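Local coordinates for Lmo0135 protein (Listeria monocytogenes EGD-e, PDB 5ISU), which probably captures peptides outside the cell as the solute-binding component of an ABC transporter, at residues S37-L42 against Q487-F492. Numbering follows the deposited sequence.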
loop_
_atom_site.group_PDB
_atom_site.type_symbol
_atom_site.label_atom_id
_atom_site.label_comp_id
_atom_site.label_asym_id
_atom_site.label_seq_id
_atom_site.Cartn_x
_atom_site.Cartn_y
_atom_site.Cartn_z
ATOM N N SER A 37 -6.481 8.226 0.320
ATOM C CA SER A 37 -5.375 7.512 -0.340
ATOM C C SER A 37 -3.981 7.764 0.277
ATOM O O SER A 37 -3.093 6.944 0.094
ATOM C CB SER A 37 -5.354 7.806 -1.859
ATOM O OG SER A 37 -5.218 9.189 -2.110
ATOM N N ASP A 38 -3.779 8.872 0.995
ATOM C CA ASP A 38 -2.459 9.144 1.605
ATOM C C ASP A 38 -2.311 8.409 2.972
ATOM O O ASP A 38 -3.296 7.993 3.567
ATOM C CB ASP A 38 -2.217 10.645 1.774
ATOM C CG ASP A 38 -3.182 11.278 2.770
ATOM O OD1 ASP A 38 -4.410 11.211 2.511
ATOM O OD2 ASP A 38 -2.723 11.834 3.805
ATOM N N ARG A 39 -1.074 8.277 3.451
ATOM C CA ARG A 39 -0.771 7.544 4.690
ATOM C C ARG A 39 -1.452 8.102 5.938
ATOM O O ARG A 39 -2.030 7.334 6.719
ATOM C CB ARG A 39 0.760 7.415 4.879
ATOM C CG ARG A 39 1.222 6.962 6.266
ATOM C CD ARG A 39 2.701 6.554 6.325
ATOM N NE ARG A 39 2.935 5.140 5.960
ATOM C CZ ARG A 39 3.270 4.669 4.755
ATOM N NH1 ARG A 39 3.437 3.358 4.598
ATOM N NH2 ARG A 39 3.448 5.473 3.703
ATOM N N VAL A 40 -1.456 9.423 6.098
ATOM C CA VAL A 40 -2.044 10.027 7.288
ATOM C C VAL A 40 -3.555 9.886 7.331
ATOM O O VAL A 40 -4.116 9.497 8.364
ATOM C CB VAL A 40 -1.634 11.494 7.456
ATOM C CG1 VAL A 40 -2.285 12.081 8.710
ATOM C CG2 VAL A 40 -0.123 11.598 7.540
ATOM N N THR A 41 -4.211 10.157 6.214
ATOM C CA THR A 41 -5.660 10.072 6.169
ATOM C C THR A 41 -6.122 8.636 6.397
ATOM O O THR A 41 -7.113 8.399 7.100
ATOM C CB THR A 41 -6.235 10.573 4.816
ATOM O OG1 THR A 41 -5.737 11.876 4.524
ATOM C CG2 THR A 41 -7.727 10.643 4.856
ATOM N N LEU A 42 -5.423 7.684 5.789
ATOM C CA LEU A 42 -5.790 6.275 5.952
ATOM C C LEU A 42 -5.595 5.818 7.393
ATOM O O LEU A 42 -6.363 5.007 7.899
ATOM C CB LEU A 42 -4.987 5.373 4.986
ATOM C CG LEU A 42 -5.439 5.396 3.522
ATOM C CD1 LEU A 42 -4.469 4.685 2.581
ATOM C CD2 LEU A 42 -6.831 4.794 3.386
ATOM N N GLN A 487 -0.040 -3.615 10.994
ATOM C CA GLN A 487 -0.299 -3.896 9.579
ATOM C C GLN A 487 0.200 -2.770 8.717
ATOM O O GLN A 487 0.402 -1.656 9.208
ATOM C CB GLN A 487 -1.794 -4.114 9.322
ATOM C CG GLN A 487 -2.608 -2.838 9.356
ATOM C CD GLN A 487 -4.050 -3.026 8.950
ATOM O OE1 GLN A 487 -4.572 -4.122 8.980
ATOM N NE2 GLN A 487 -4.718 -1.923 8.618
ATOM N N PRO A 488 0.355 -3.027 7.412
ATOM C CA PRO A 488 0.846 -1.988 6.519
ATOM C C PRO A 488 0.043 -0.695 6.594
ATOM O O PRO A 488 -1.159 -0.726 6.887
ATOM C CB PRO A 488 0.674 -2.620 5.139
ATOM C CG PRO A 488 0.775 -4.083 5.400
ATOM C CD PRO A 488 0.060 -4.281 6.688
ATOM N N VAL A 489 0.735 0.421 6.375
ATOM C CA VAL A 489 0.179 1.778 6.320
ATOM C C VAL A 489 -0.365 2.412 7.618
ATOM O O VAL A 489 0.135 3.442 8.053
ATOM C CB VAL A 489 -0.949 1.914 5.239
ATOM C CG1 VAL A 489 -1.377 3.370 5.074
ATOM C CG2 VAL A 489 -0.501 1.364 3.885
ATOM N N THR A 490 -1.401 1.817 8.195
ATOM C CA THR A 490 -2.119 2.396 9.333
ATOM C C THR A 490 -1.602 2.090 10.714
ATOM O O THR A 490 -2.254 2.446 11.687
ATOM C CB THR A 490 -3.565 1.901 9.318
ATOM O OG1 THR A 490 -3.601 0.514 9.694
ATOM C CG2 THR A 490 -4.177 2.088 7.912
ATOM N N MET A 491 -0.447 1.436 10.793
ATOM C CA MET A 491 0.189 1.008 12.056
ATOM C C MET A 491 -0.540 -0.178 12.624
ATOM O O MET A 491 0.024 -1.252 12.682
ATOM C CB MET A 491 0.327 2.110 13.111
ATOM C CG MET A 491 1.099 3.321 12.645
ATOM S SD MET A 491 1.174 4.528 13.975
ATOM C CE MET A 491 1.878 5.922 13.119
ATOM N N PHE A 492 -1.781 0.008 13.051
ATOM C CA PHE A 492 -2.554 -1.095 13.595
ATOM C C PHE A 492 -3.879 -1.242 12.875
ATOM O O PHE A 492 -4.390 -0.282 12.264
ATOM C CB PHE A 492 -2.826 -0.912 15.080
ATOM C CG PHE A 492 -1.625 -1.111 15.959
ATOM C CD1 PHE A 492 -1.171 -2.388 16.243
ATOM C CD2 PHE A 492 -1.002 -0.040 16.561
ATOM C CE1 PHE A 492 -0.088 -2.596 17.076
ATOM C CE2 PHE A 492 0.075 -0.239 17.404
ATOM C CZ PHE A 492 0.541 -1.520 17.652
#
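R39 and L42, on the first turn of helix 39-48, face V489 and T490 at the tip of a tight hairpin, with CA atoms 6.1 Å apart for R39 and V489 and 6.3 Å for L42 and T490. V489 sits at the centre of a classic gamma turn (phi 69°, psi -63°) closed by T490 N to P488 O. Its CG1, swung anti to the backbone N (chi1 -172°), reaches L42 CB at 4.1 Å and also meets CD1 of that leucine. Beside this apolar touch, T490 CG2 lies 3.6 Å from L42 O. The threonine hydroxyl turns inward instead: T490 OG1 receives Q487 NE2 at 2.9 Å and donates to F492 O from above the carbonyl plane, tying the hairpin to itself. R39 bends partway along its chain and runs obliquely past V489 O; the 3.9 Å from its NE is too long for a bond, and NH1 makes a salt bridge with E255 of strand 248-263. D38 caps the helix, OD2 accepting from T41 N. The whole illustrates a capped helix start packed, mainly by van der Waals contact, against a beta hairpin whose loop contains a classic gamma turn, near the C-terminus, in a family 5 extracellular solute-binding protein.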